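Local coordinates for Lmo0135 protein (Listeria monocytogenes EGD-e, PDB 5ISU), which is the substrate-binding protein CtaP of an ABC transporter and, judging by its family, probably captures peptides for import, at residues P60-S65 with V77-L83; W85-K89 with P153-I158; S177-K181 with L193-Y199; L42-Q46 with Q487-R493. All coordinates share one frame; numbering follows the deposited sequence.

Interaction 1 (P60-S65 with V77-L83); sequences PALAKS and VKLKDGL
Lys-80 and Leu-62 lose the most surface here, and Lys-80 meets the carbonyls of both Ala-61 and Leu-62. The lysine leaves its own backbone with CG anti to the carbonyl carbon (chi1 -69°) and then runs fully extended, which lays its methylenes along the Leu-62 and Ala-61 carbonyls. At its tip NZ gives a hydrogen bond of 2.8 Å to Ala-61 O, approaching in the plane of that carbonyl. The same residue is gripped at its root, since Lys-80 N donates to Leu-62 O over 3.0 Å. Main chain and ammonium group of one lysine thus hold two neighbouring peptide units.

Lys-78 accounts for the next largest share. Its carbonyl oxygen receives Lys-64 N at 2.7 Å and, more weakly, Ser-65 N at 3.3 Å, the pattern of a classic beta bulge: Lys-64 and Ser-65 together face one residue of the opposite strand. The bulge shifts the register by one in the antiparallel hairpin of strands 63-68 and 74-79, at the edge of a five-stranded sheet. Within it Lys-78 N returns a bond to Ser-65 O at 3.0 Å, an antiparallel hydrogen-bonded pair; the Ser-65 hydroxyl lies against CB of Lys-78.

Although Leu-62 points away from 77-83 overall, its CD2 meets CD1 of Leu-83, in the loop after strand 74-79, at 4.0 Å, the two side chains crossing at a slant. Nearer the strands, Ala-63 CB rests on Val-77 CG1 at 3.8 Å, and Phe-53 covers the alanine as well.

Interaction 2 (W85-K89 with P153-I158); sequences WHDGK and PIPKHI. With EDO (1,2-ethanediol), chain B.
Trp-85 lays its indole against Pro-155, whose CB sits over the face of the six-membered ring, 3.8 Å from the centroid, a CH-pi contact. The outer end of the indole reaches further along the 153-158 segment: CH2 comes to 3.4 Å from Pro-153 O, which lies at the ring edge. On the pyrrole side CD1 approaches CE1 of His-157 at 3.9 Å, with the two ring planes inclined at 58°. The indole N-H is taken by Asp-95 of helix 93-104, and Asp-95 also accepts from the backbone N of Lys-156, so one carboxylate braces both segments. Lys-156 NZ, turned away from the 85-89 turn, donates to O2 of a 1,2-ethanediol, probably from the crystallisation liquor, and forms a salt bridge with Glu-160.

Trp-85 to Gly-88 form a type I beta turn, and Pro-155 is the N-cap residue of the short helix 156-159; the contact therefore sets a tight loop against a helix start. Within the turn, Asp-87 holds CG between its backbone N and carbonyl carbon (chi1 55°), which brings the carboxylate to the histidine. There OD2 uses its syn lone pair to accept from His-157 NE2 at 2.6 Å, almost straight and close to the imidazole plane, which should help fix the ring's rotation. Ile-158 CD1 also lies near this oxygen, at 3.7 Å.

Lys-89, bent at each torsion from chi2 onward, folds over the histidine. Its CG stands 3.7 Å from the imidazole centroid, only 9° off the normal, while Ile-158 CG1 covers the opposite face toward the rim.

Interaction 3 (S177-K181 with L193-Y199); sequences SGPYK and LERFNDY
Pro-179 and Tyr-199 lie side by side, the proline CB centred over the phenol ring at 3.7 Å from its centroid, a CH-pi contact. Ser-177 O meets the same ring at its edge. The phenol hydroxyl is satisfied by Asp-494, beyond the contact, and Ser-177 OG is hydrogen-bonded to Ala-50 N.

Three backbone bonds join the segments. Pro-179 O accepts from Phe-196 N at 2.8 Å, with the donor well above the carbonyl plane. Lys-181 and Glu-194 exchange a reciprocal pair: Lys-181 N to Glu-194 O at 2.6 Å and Glu-194 N to Lys-181 O at 2.9 Å.

On that pair's face the lysine bends at chi3 (-69°), bringing CE and NZ over the partner strand, between Glu-194 OE2 and Arg-195 O. NZ makes a long salt bridge of 3.7 Å to Glu-194 OE2 and a weak bond to a water, which itself donates to Arg-195 O and accepts from Asn-197 N at 2.8 Å. Tyr-180 and Arg-195 share the other face, where CE1 of the tyrosine lies 3.8 Å from CB of the arginine. Their polar ends look elsewhere: Tyr-180 OH to Leu-206 O, the guanidinium to Asp-16 and Pro-204 O.

CD2 of Phe-196 lies 3.4 Å from Gly-178 O. The paired residues 180-181 and 194-195 form the open end of the antiparallel beta hairpin of strands 180-186 and 190-195, and the chain leaves it through a type I turn from Phe-196 to Tyr-199.

Interaction 4 (L42-Q46 with Q487-R493); sequences LTIQQ and QPVTMFR
Gln-46 reaches from helix 39-48 to the carbonyl of Arg-493. Its CG stands anti to the backbone N (chi1 -168°), and a bend at chi2 (68°) swings the amide round to the loop. NE2 then donates to Arg-493 O at 2.9 Å in a nearly straight bond that lies in both the amide and the carbonyl planes and uses a carbonyl lone pair. A water bridges the same oxygen to Gln-46 O.

Residues 487-493 form the turn of a small two-stranded antiparallel sheet, 486-487 with 491-492. Thr-490 crosses Gln-46 at about a right angle. With OG1 between its backbone N and carbonyl carbon (chi1 72°), the hydroxyl turns into its own loop, donating to Phe-492 O and receiving Gln-487 NE2 at 2.9 Å. That rotamer leaves CG2 facing the helix, 3.6 Å from Leu-42 O. Val-489 places CG1 4.1 Å from Leu-42 CB, the apolar end of the contact.

Thr-43 spends its hydroxyl on Arg-39 O, inside its own helix; its carbonyl reaches Thr-490 O through a water.

The join rests on one direct hydrogen bond, bridging waters and a small apolar patch, while the Thr-490 hydroxyl holds the 487-493 turn in shape.

Overall arrangement
Interactions 1, 2 and 3 form one cluster on the same side of the chain's centre. The tightest link is between 2 and 3, with centres about 13 Å apart: His-86 NE2 gives a hydrogen bond of 2.8 Å to Gly-178 O, and its ring meets Phe-196 edge to face. Interaction 1 touches both through a single methyl, Leu-62 CD1, which packs on Pro-153 CG at 3.7 Å and on Ser-177 OG at 4.0 Å. Interaction 4 is nearer the centre of the chain and touches none of them, although its nearest atoms come to about 4 Å from interaction 3. It brings residues 441 apart together, spanning in sequence all the others. No transported ligand is present among the four contacts.

Interaction 1 (P60-S65 with V77-L83)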
loop_
_atom_site.group_PDB
_atom_site.type_symbol
_atom_site.label_atom_id
_atom_site.label_comp_id
_atom_site.label_asym_id
_atom_site.label_seq_id
_atom_site.Cartn_x
_atom_site.Cartn_y
_atom_site.Cartn_z
ATOM N N PRO A 60 1.952 -17.388 10.429
ATOM C CA PRO A 60 2.823 -17.141 11.568
ATOM C C PRO A 60 4.234 -16.778 11.168
ATOM O O PRO A 60 4.798 -17.442 10.318
ATOM C CB PRO A 60 2.841 -18.493 12.291
ATOM C CG PRO A 60 1.527 -19.108 11.972
ATOM C CD PRO A 60 1.146 -18.616 10.609
ATOM N N ALA A 61 4.782 -15.727 11.778
ATOM C CA ALA A 61 6.165 -15.304 11.546
ATOM C C ALA A 61 6.860 -15.396 12.913
ATOM O O ALA A 61 7.148 -16.506 13.370
ATOM C CB ALA A 61 6.203 -13.904 10.956
ATOM N N LEU A 62 7.088 -14.270 13.599
ATOM C CA LEU A 62 7.650 -14.354 14.948
ATOM C C LEU A 62 6.639 -15.046 15.868
ATOM O O LEU A 62 7.024 -15.723 16.827
ATOM C CB LEU A 62 7.975 -12.970 15.510
ATOM C CG LEU A 62 9.074 -12.144 14.833
ATOM C CD1 LEU A 62 9.054 -10.711 15.357
ATOM C CD2 LEU A 62 10.425 -12.807 15.057
ATOM N N ALA A 63 5.349 -14.859 15.567
ATOM C CA ALA A 63 4.269 -15.446 16.355
ATOM C C ALA A 63 3.980 -16.861 15.903
ATOM O O ALA A 63 4.165 -17.211 14.736
ATOM C CB ALA A 63 3.002 -14.608 16.245
ATOM N N LYS A 64 3.515 -17.663 16.845
ATOM C CA LYS A 64 3.152 -19.038 16.602
ATOM C C LYS A 64 1.637 -19.080 16.310
ATOM O O LYS A 64 1.191 -19.845 15.448
ATOM C CB LYS A 64 3.518 -19.844 17.843
ATOM C CG LYS A 64 3.420 -21.347 17.732
ATOM C CD LYS A 64 3.623 -21.966 19.114
ATOM C CE LYS A 64 3.293 -23.451 19.138
ATOM N NZ LYS A 64 3.121 -23.929 20.538
ATOM N N SER A 65 0.858 -18.238 17.007
ATOM C CA SER A 65 -0.598 -18.188 16.820
ATOM C C SER A 65 -1.293 -16.966 17.439
ATOM O O SER A 65 -0.740 -16.274 18.307
ATOM C CB SER A 65 -1.245 -19.429 17.437
ATOM O OG SER A 65 -0.948 -19.487 18.819
ATOM N N VAL A 77 -1.828 -13.550 21.634
ATOM C CA VAL A 77 -0.766 -13.922 20.699
ATOM C C VAL A 77 0.325 -14.709 21.432
ATOM O O VAL A 77 0.861 -14.243 22.443
ATOM C CB VAL A 77 -0.089 -12.669 20.073
ATOM C CG1 VAL A 77 1.025 -13.075 19.111
ATOM C CG2 VAL A 77 -1.110 -11.799 19.359
ATOM N N LYS A 78 0.643 -15.893 20.914
ATOM C CA LYS A 78 1.714 -16.736 21.446
ATOM C C LYS A 78 2.912 -16.588 20.502
ATOM O O LYS A 78 2.760 -16.733 19.296
ATOM C CB LYS A 78 1.296 -18.208 21.463
ATOM C CG LYS A 78 0.333 -18.661 22.562
ATOM C CD LYS A 78 0.994 -18.694 23.935
ATOM C CE LYS A 78 0.239 -19.587 24.920
ATOM N NZ LYS A 78 -1.197 -19.238 25.121
ATOM N N LEU A 79 4.097 -16.327 21.057
ATOM C CA LEU A 79 5.336 -16.175 20.270
ATOM C C LEU A 79 6.108 -17.474 20.180
ATOM O O LEU A 79 5.922 -18.367 20.979
ATOM C CB LEU A 79 6.272 -15.137 20.921
ATOM C CG LEU A 79 5.812 -13.681 21.060
ATOM C CD1 LEU A 79 6.904 -12.808 21.657
ATOM C CD2 LEU A 79 5.411 -13.134 19.703
ATOM N N LYS A 80 7.004 -17.556 19.210
ATOM C CA LYS A 80 7.891 -18.709 19.105
ATOM C C LYS A 80 8.923 -18.630 20.254
ATOM O O LYS A 80 9.169 -17.548 20.794
ATOM C CB LYS A 80 8.555 -18.766 17.718
ATOM C CG LYS A 80 7.544 -19.097 16.625
ATOM C CD LYS A 80 8.110 -19.128 15.203
ATOM C CE LYS A 80 6.974 -19.480 14.242
ATOM N NZ LYS A 80 7.313 -19.296 12.817
ATOM N N ASP A 81 9.470 -19.776 20.646
ATOM C CA ASP A 81 10.447 -19.852 21.726
ATOM C C ASP A 81 11.829 -19.600 21.176
ATOM O O ASP A 81 12.094 -19.899 20.017
ATOM C CB ASP A 81 10.451 -21.257 22.363
ATOM C CG ASP A 81 9.146 -21.597 23.093
ATOM O OD1 ASP A 81 8.695 -20.797 23.943
ATOM O OD2 ASP A 81 8.606 -22.705 22.870
ATOM N N GLY A 82 12.714 -19.069 22.015
ATOM C CA GLY A 82 14.113 -18.855 21.637
ATOM C C GLY A 82 14.423 -17.799 20.593
ATOM O O GLY A 82 15.479 -17.831 19.987
ATOM N N LEU A 83 13.508 -16.865 20.369
ATOM C CA LEU A 83 13.766 -15.779 19.425
ATOM C C LEU A 83 14.784 -14.805 19.998
ATOM O O LEU A 83 14.821 -14.587 21.203
ATOM C CB LEU A 83 12.490 -14.997 19.162
ATOM C CG LEU A 83 11.343 -15.760 18.521
ATOM C CD1 LEU A 83 10.118 -14.861 18.475
ATOM C CD2 LEU A 83 11.743 -16.241 17.120
#

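Interaction 2 (W85-K89 with P153-I158)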
loop_
_atom_site.group_PDB
_atom_site.type_symbol
_atom_site.label_atom_id
_atom_site.label_comp_id
_atom_site.label_asym_id
_atom_site.label_seq_id
_atom_site.Cartn_x
_atom_site.Cartn_y
_atom_site.Cartn_z
ATOM N N TRP A 85 17.111 -10.939 19.035
ATOM C CA TRP A 85 17.355 -9.752 18.217
ATOM C C TRP A 85 18.768 -9.915 17.647
ATOM O O TRP A 85 19.488 -10.844 18.049
ATOM C CB TRP A 85 17.304 -8.468 19.064
ATOM C CG TRP A 85 15.994 -8.169 19.612
ATOM C CD1 TRP A 85 15.559 -8.417 20.877
ATOM C CD2 TRP A 85 14.894 -7.563 18.914
ATOM N NE1 TRP A 85 14.263 -7.993 21.020
ATOM C CE2 TRP A 85 13.827 -7.465 19.829
ATOM C CE3 TRP A 85 14.714 -7.089 17.610
ATOM C CZ2 TRP A 85 12.592 -6.905 19.488
ATOM C CZ3 TRP A 85 13.484 -6.528 17.263
ATOM C CH2 TRP A 85 12.435 -6.439 18.213
ATOM N N HIS A 86 19.181 -9.003 16.756
ATOM C CA HIS A 86 20.507 -9.099 16.103
ATOM C C HIS A 86 21.721 -8.994 17.030
ATOM O O HIS A 86 22.791 -9.483 16.700
ATOM C CB HIS A 86 20.643 -8.086 14.953
ATOM C CG HIS A 86 19.681 -8.324 13.838
ATOM N ND1 HIS A 86 19.193 -7.315 13.035
ATOM C CD2 HIS A 86 19.047 -9.455 13.447
ATOM C CE1 HIS A 86 18.345 -7.824 12.164
ATOM N NE2 HIS A 86 18.240 -9.123 12.391
ATOM N N ASP A 87 21.541 -8.356 18.183
ATOM C CA ASP A 87 22.613 -8.210 19.165
ATOM C C ASP A 87 22.615 -9.332 20.217
ATOM O O ASP A 87 23.355 -9.250 21.196
ATOM C CB ASP A 87 22.544 -6.818 19.818
ATOM C CG ASP A 87 21.185 -6.524 20.435
ATOM O OD1 ASP A 87 20.366 -7.468 20.558
ATOM O OD2 ASP A 87 20.935 -5.348 20.803
ATOM N N GLY A 88 21.778 -10.360 20.028
ATOM C CA GLY A 88 21.757 -11.519 20.923
ATOM C C GLY A 88 20.765 -11.505 22.078
ATOM O O GLY A 88 20.569 -12.540 22.720
ATOM N N LYS A 89 20.172 -10.344 22.374
ATOM C CA LYS A 89 19.169 -10.243 23.439
ATOM C C LYS A 89 17.912 -10.997 23.027
ATOM O O LYS A 89 17.597 -11.067 21.840
ATOM C CB LYS A 89 18.792 -8.787 23.727
ATOM C CG LYS A 89 19.858 -7.966 24.448
ATOM C CD LYS A 89 20.210 -8.460 25.864
ATOM C CE LYS A 89 19.011 -8.553 26.831
ATOM N NZ LYS A 89 18.298 -7.275 27.137
ATOM N N PRO A 153 7.580 -5.731 15.881
ATOM C CA PRO A 153 8.027 -5.189 17.150
ATOM C C PRO A 153 9.402 -4.527 17.089
ATOM O O PRO A 153 10.209 -4.812 16.176
ATOM C CB PRO A 153 8.075 -6.420 18.067
ATOM C CG PRO A 153 8.196 -7.576 17.166
ATOM C CD PRO A 153 7.466 -7.198 15.914
ATOM N N ILE A 154 9.629 -3.605 18.029
ATOM C CA ILE A 154 10.940 -2.947 18.180
ATOM C C ILE A 154 11.547 -3.407 19.518
ATOM O O ILE A 154 10.849 -3.961 20.350
ATOM C CB ILE A 154 10.885 -1.409 17.996
ATOM C CG1 ILE A 154 10.011 -0.714 19.052
ATOM C CG2 ILE A 154 10.360 -1.089 16.607
ATOM C CD1 ILE A 154 10.019 0.801 18.934
ATOM N N PRO A 155 12.864 -3.263 19.687
ATOM C CA PRO A 155 13.458 -3.772 20.927
ATOM C C PRO A 155 13.380 -2.817 22.130
ATOM O O PRO A 155 13.766 -1.653 22.034
ATOM C CB PRO A 155 14.898 -4.062 20.529
ATOM C CG PRO A 155 15.167 -3.213 19.346
ATOM C CD PRO A 155 13.874 -2.960 18.658
ATOM N N LYS A 156 12.887 -3.339 23.250
ATOM C CA LYS A 156 12.747 -2.584 24.481
ATOM C C LYS A 156 14.135 -2.189 25.026
ATOM O O LYS A 156 14.374 -1.016 25.338
ATOM C CB LYS A 156 11.948 -3.419 25.496
ATOM C CG LYS A 156 11.721 -2.808 26.882
ATOM C CD LYS A 156 10.864 -3.758 27.716
ATOM C CE LYS A 156 10.709 -3.327 29.173
ATOM N NZ LYS A 156 9.979 -2.039 29.334
ATOM N N HIS A 157 15.071 -3.144 25.062
ATOM C CA HIS A 157 16.408 -2.852 25.589
ATOM C C HIS A 157 17.137 -1.702 24.850
ATOM O O HIS A 157 18.051 -1.093 25.394
ATOM C CB HIS A 157 17.280 -4.119 25.630
ATOM C CG HIS A 157 17.776 -4.566 24.290
ATOM N ND1 HIS A 157 17.014 -5.323 23.426
ATOM C CD2 HIS A 157 18.969 -4.377 23.678
ATOM C CE1 HIS A 157 17.708 -5.556 22.327
ATOM N NE2 HIS A 157 18.902 -5.008 22.459
ATOM N N ILE A 158 16.707 -1.409 23.627
ATOM C CA ILE A 158 17.290 -0.333 22.819
ATOM C C ILE A 158 16.548 1.001 23.001
ATOM O O ILE A 158 17.176 2.035 23.187
ATOM C CB ILE A 158 17.250 -0.683 21.304
ATOM C CG1 ILE A 158 18.046 -1.965 20.992
ATOM C CG2 ILE A 158 17.772 0.465 20.444
ATOM C CD1 ILE A 158 19.517 -1.919 21.340
HETATM C C1 EDO B . 6.913 0.429 28.750
HETATM O O1 EDO B . 6.513 1.450 27.833
HETATM C C2 EDO B . 6.079 -0.819 28.506
HETATM O O2 EDO B . 6.906 -1.979 28.587
#

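Interaction 3 (S177-K181 with L193-Y199)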
loop_
_atom_site.group_PDB
_atom_site.type_symbol
_atom_site.label_atom_id
_atom_site.label_comp_id
_atom_site.label_asym_id
_atom_site.label_seq_id
_atom_site.Cartn_x
_atom_site.Cartn_y
_atom_site.Cartn_z
ATOM N N SER A 177 15.028 -8.089 13.936
ATOM C CA SER A 177 14.754 -9.513 14.049
ATOM C C SER A 177 14.646 -10.178 12.667
ATOM O O SER A 177 14.417 -11.387 12.568
ATOM C CB SER A 177 13.445 -9.703 14.807
ATOM O OG SER A 177 12.419 -8.955 14.176
ATOM N N GLY A 178 14.822 -9.387 11.613
ATOM C CA GLY A 178 14.721 -9.896 10.248
ATOM C C GLY A 178 15.940 -10.703 9.822
ATOM O O GLY A 178 16.907 -10.801 10.564
ATOM N N PRO A 179 15.898 -11.264 8.610
ATOM C CA PRO A 179 16.983 -12.108 8.108
ATOM C C PRO A 179 18.314 -11.439 7.821
ATOM O O PRO A 179 19.282 -12.149 7.686
ATOM C CB PRO A 179 16.403 -12.680 6.824
ATOM C CG PRO A 179 15.393 -11.684 6.382
ATOM C CD PRO A 179 14.782 -11.164 7.645
ATOM N N TYR A 180 18.350 -10.104 7.717
ATOM C CA TYR A 180 19.571 -9.351 7.432
ATOM C C TYR A 180 19.863 -8.253 8.458
ATOM O O TYR A 180 19.005 -7.408 8.742
ATOM C CB TYR A 180 19.534 -8.797 5.986
ATOM C CG TYR A 180 19.683 -9.948 5.027
ATOM C CD1 TYR A 180 20.934 -10.441 4.697
ATOM C CD2 TYR A 180 18.580 -10.634 4.572
ATOM C CE1 TYR A 180 21.074 -11.553 3.883
ATOM C CE2 TYR A 180 18.710 -11.740 3.754
ATOM C CZ TYR A 180 19.948 -12.195 3.410
ATOM O OH TYR A 180 20.053 -13.315 2.617
ATOM N N LYS A 181 21.067 -8.313 9.032
ATOM C CA LYS A 181 21.549 -7.367 10.043
ATOM C C LYS A 181 22.123 -6.174 9.351
ATOM O O LYS A 181 22.676 -6.287 8.257
ATOM C CB LYS A 181 22.665 -7.980 10.906
ATOM C CG LYS A 181 22.302 -9.285 11.578
ATOM C CD LYS A 181 23.386 -9.769 12.526
ATOM C CE LYS A 181 24.640 -10.208 11.789
ATOM N NZ LYS A 181 25.660 -10.700 12.747
ATOM N N LEU A 193 23.891 -4.858 4.271
ATOM C CA LEU A 193 23.430 -5.730 5.328
ATOM C C LEU A 193 24.123 -7.081 5.218
ATOM O O LEU A 193 24.659 -7.422 4.158
ATOM C CB LEU A 193 21.928 -5.963 5.151
ATOM C CG LEU A 193 20.943 -4.803 4.949
ATOM C CD1 LEU A 193 19.577 -5.381 4.585
ATOM C CD2 LEU A 193 20.811 -3.918 6.170
ATOM N N GLU A 194 24.081 -7.861 6.295
ATOM C CA GLU A 194 24.654 -9.211 6.303
ATOM C C GLU A 194 23.692 -10.164 6.986
ATOM O O GLU A 194 22.960 -9.762 7.894
ATOM C CB GLU A 194 26.039 -9.241 6.961
ATOM C CG GLU A 194 26.068 -8.975 8.457
ATOM C CD GLU A 194 27.480 -8.979 9.033
ATOM O OE1 GLU A 194 28.471 -9.217 8.288
ATOM O OE2 GLU A 194 27.597 -8.731 10.246
ATOM N N ARG A 195 23.723 -11.436 6.588
ATOM C CA ARG A 195 22.769 -12.404 7.118
ATOM C C ARG A 195 22.774 -12.608 8.636
ATOM O O ARG A 195 23.816 -12.564 9.297
ATOM C CB ARG A 195 22.861 -13.747 6.405
ATOM C CG ARG A 195 24.112 -14.567 6.688
ATOM C CD ARG A 195 24.057 -15.887 5.917
ATOM N NE ARG A 195 25.379 -16.475 5.751
ATOM C CZ ARG A 195 25.644 -17.515 4.971
ATOM N NH1 ARG A 195 24.674 -18.077 4.258
ATOM N NH2 ARG A 195 26.897 -17.988 4.880
ATOM N N PHE A 196 21.574 -12.810 9.174
ATOM C CA PHE A 196 21.385 -13.080 10.589
ATOM C C PHE A 196 21.267 -14.577 10.703
ATOM O O PHE A 196 20.284 -15.147 10.263
ATOM C CB PHE A 196 20.135 -12.349 11.070
ATOM C CG PHE A 196 19.761 -12.644 12.482
ATOM C CD1 PHE A 196 20.721 -12.662 13.487
ATOM C CD2 PHE A 196 18.435 -12.801 12.832
ATOM C CE1 PHE A 196 20.358 -12.895 14.802
ATOM C CE2 PHE A 196 18.071 -13.043 14.134
ATOM C CZ PHE A 196 19.030 -13.089 15.123
ATOM N N ASN A 197 22.284 -15.233 11.251
ATOM C CA ASN A 197 22.271 -16.704 11.319
ATOM C C ASN A 197 21.173 -17.309 12.159
ATOM O O ASN A 197 20.702 -18.393 11.844
ATOM C CB ASN A 197 23.633 -17.245 11.780
ATOM C CG ASN A 197 24.718 -17.011 10.750
ATOM O OD1 ASN A 197 24.436 -16.855 9.567
ATOM N ND2 ASN A 197 25.961 -16.999 11.190
ATOM N N ASP A 198 20.745 -16.611 13.208
ATOM C CA ASP A 198 19.684 -17.141 14.080
ATOM C C ASP A 198 18.285 -16.658 13.690
ATOM O O ASP A 198 17.378 -16.658 14.517
ATOM C CB ASP A 198 19.996 -16.787 15.529
ATOM C CG ASP A 198 21.338 -17.333 15.978
ATOM O OD1 ASP A 198 21.640 -18.509 15.684
ATOM O OD2 ASP A 198 22.082 -16.587 16.649
ATOM N N TYR A 199 18.128 -16.217 12.444
ATOM C CA TYR A 199 16.818 -15.795 11.924
ATOM C C TYR A 199 15.824 -16.924 12.179
ATOM O O TYR A 199 16.101 -18.083 11.871
ATOM C CB TYR A 199 16.928 -15.481 10.439
ATOM C CG TYR A 199 15.619 -15.130 9.787
ATOM C CD1 TYR A 199 14.883 -14.032 10.220
ATOM C CD2 TYR A 199 15.137 -15.860 8.704
ATOM C CE1 TYR A 199 13.680 -13.705 9.619
ATOM C CE2 TYR A 199 13.965 -15.510 8.078
ATOM C CZ TYR A 199 13.227 -14.425 8.550
ATOM O OH TYR A 199 12.030 -14.085 7.946
HETATM O O HOH W 1 24.579 -13.926 12.196
#

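Interaction 4 (L42-Q46 with Q487-R493)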
loop_
_atom_site.group_PDB
_atom_site.type_symbol
_atom_site.label_atom_id
_atom_site.label_comp_id
_atom_site.label_asym_id
_atom_site.label_seq_id
_atom_site.Cartn_x
_atom_site.Cartn_y
_atom_site.Cartn_z
ATOM N N LEU A 42 10.336 1.079 3.737
ATOM C CA LEU A 42 9.612 -0.168 3.989
ATOM C C LEU A 42 10.328 -1.359 3.361
ATOM O O LEU A 42 10.325 -2.452 3.916
ATOM C CB LEU A 42 8.155 -0.083 3.477
ATOM C CG LEU A 42 7.191 0.735 4.342
ATOM C CD1 LEU A 42 5.843 0.987 3.669
ATOM C CD2 LEU A 42 6.982 0.059 5.689
ATOM N N THR A 43 10.928 -1.136 2.195
ATOM C CA THR A 43 11.636 -2.182 1.482
ATOM C C THR A 43 12.828 -2.642 2.320
ATOM O O THR A 43 13.065 -3.837 2.466
ATOM C CB THR A 43 12.111 -1.669 0.101
ATOM O OG1 THR A 43 10.983 -1.280 -0.677
ATOM C CG2 THR A 43 12.889 -2.735 -0.672
ATOM N N ILE A 44 13.540 -1.682 2.910
ATOM C CA ILE A 44 14.712 -1.996 3.734
ATOM C C ILE A 44 14.269 -2.616 5.062
ATOM O O ILE A 44 14.845 -3.630 5.515
ATOM C CB ILE A 44 15.637 -0.767 3.900
ATOM C CG1 ILE A 44 16.173 -0.373 2.518
ATOM C CG2 ILE A 44 16.784 -1.078 4.849
ATOM C CD1 ILE A 44 17.043 0.854 2.488
ATOM N N GLN A 45 13.208 -2.070 5.640
ATOM C CA GLN A 45 12.665 -2.608 6.892
ATOM C C GLN A 45 12.269 -4.087 6.796
ATOM O O GLN A 45 12.459 -4.848 7.739
ATOM C CB GLN A 45 11.463 -1.779 7.311
ATOM C CG GLN A 45 10.581 -2.429 8.359
ATOM C CD GLN A 45 9.417 -1.532 8.724
ATOM O OE1 GLN A 45 9.621 -0.389 9.097
ATOM N NE2 GLN A 45 8.201 -2.046 8.620
ATOM N N GLN A 46 11.726 -4.487 5.651
ATOM C CA GLN A 46 11.294 -5.872 5.447
ATOM C C GLN A 46 12.464 -6.840 5.610
ATOM O O GLN A 46 12.287 -7.971 6.039
ATOM C CB GLN A 46 10.702 -6.042 4.052
ATOM C CG GLN A 46 9.973 -7.350 3.834
ATOM C CD GLN A 46 8.710 -7.444 4.654
ATOM O OE1 GLN A 46 8.186 -6.433 5.126
ATOM N NE2 GLN A 46 8.196 -8.646 4.799
ATOM N N GLN A 487 5.691 -9.507 -3.341
ATOM C CA GLN A 487 4.526 -8.906 -2.685
ATOM C C GLN A 487 4.529 -7.415 -2.867
ATOM O O GLN A 487 5.573 -6.828 -3.165
ATOM C CB GLN A 487 4.499 -9.240 -1.190
ATOM C CG GLN A 487 5.520 -8.473 -0.378
ATOM C CD GLN A 487 5.392 -8.681 1.112
ATOM O OE1 GLN A 487 4.806 -9.644 1.563
ATOM N NE2 GLN A 487 6.003 -7.787 1.888
ATOM N N PRO A 488 3.376 -6.773 -2.638
ATOM C CA PRO A 488 3.301 -5.330 -2.806
ATOM C C PRO A 488 4.360 -4.571 -2.015
ATOM O O PRO A 488 4.797 -5.038 -0.956
ATOM C CB PRO A 488 1.914 -4.998 -2.256
ATOM C CG PRO A 488 1.131 -6.245 -2.482
ATOM C CD PRO A 488 2.089 -7.343 -2.186
ATOM N N VAL A 489 4.787 -3.439 -2.572
ATOM C CA VAL A 489 5.743 -2.499 -1.977
ATOM C C VAL A 489 7.215 -2.935 -1.819
ATOM O O VAL A 489 8.103 -2.313 -2.389
ATOM C CB VAL A 489 5.269 -1.978 -0.575
ATOM C CG1 VAL A 489 6.184 -0.866 -0.066
ATOM C CG2 VAL A 489 3.831 -1.464 -0.622
ATOM N N THR A 490 7.459 -3.967 -1.022
ATOM C CA THR A 490 8.813 -4.385 -0.652
ATOM C C THR A 490 9.519 -5.353 -1.565
ATOM O O THR A 490 10.594 -5.823 -1.218
ATOM C CB THR A 490 8.773 -5.067 0.715
ATOM O OG1 THR A 490 8.152 -6.357 0.589
ATOM C CG2 THR A 490 7.991 -4.194 1.722
ATOM N N MET A 491 8.918 -5.645 -2.714
ATOM C CA MET A 491 9.434 -6.606 -3.710
ATOM C C MET A 491 9.224 -8.014 -3.224
ATOM O O MET A 491 8.452 -8.740 -3.817
ATOM C CB MET A 491 10.895 -6.390 -4.115
ATOM C CG MET A 491 11.187 -5.017 -4.671
ATOM S SD MET A 491 12.930 -4.903 -5.093
ATOM C CE MET A 491 13.071 -3.167 -5.463
ATOM N N PHE A 492 9.908 -8.406 -2.159
ATOM C CA PHE A 492 9.744 -9.746 -1.621
ATOM C C PHE A 492 9.390 -9.704 -0.148
ATOM O O PHE A 492 9.672 -8.713 0.554
ATOM C CB PHE A 492 11.004 -10.579 -1.794
ATOM C CG PHE A 492 11.274 -11.008 -3.207
ATOM C CD1 PHE A 492 10.558 -12.051 -3.770
ATOM C CD2 PHE A 492 12.286 -10.431 -3.942
ATOM C CE1 PHE A 492 10.812 -12.484 -5.058
ATOM C CE2 PHE A 492 12.555 -10.864 -5.227
ATOM C CZ PHE A 492 11.807 -11.886 -5.790
ATOM N N ARG A 493 8.796 -10.808 0.301
ATOM C CA ARG A 493 8.366 -10.984 1.675
ATOM C C ARG A 493 9.556 -11.336 2.515
ATOM O O ARG A 493 9.747 -10.765 3.606
ATOM C CB ARG A 493 7.339 -12.117 1.750
ATOM C CG ARG A 493 6.718 -12.401 3.125
ATOM C CD ARG A 493 5.827 -13.649 3.082
ATOM N NE ARG A 493 6.580 -14.789 2.550
ATOM C CZ ARG A 493 7.421 -15.552 3.242
ATOM N NH1 ARG A 493 7.612 -15.364 4.529
ATOM N NH2 ARG A 493 8.087 -16.513 2.628
HETATM O O HOH W 2 13.059 -6.054 0.762
HETATM O O HOH W 3 5.015 -6.242 4.714
HETATM O O HOH W 4 11.839 -10.828 5.655
#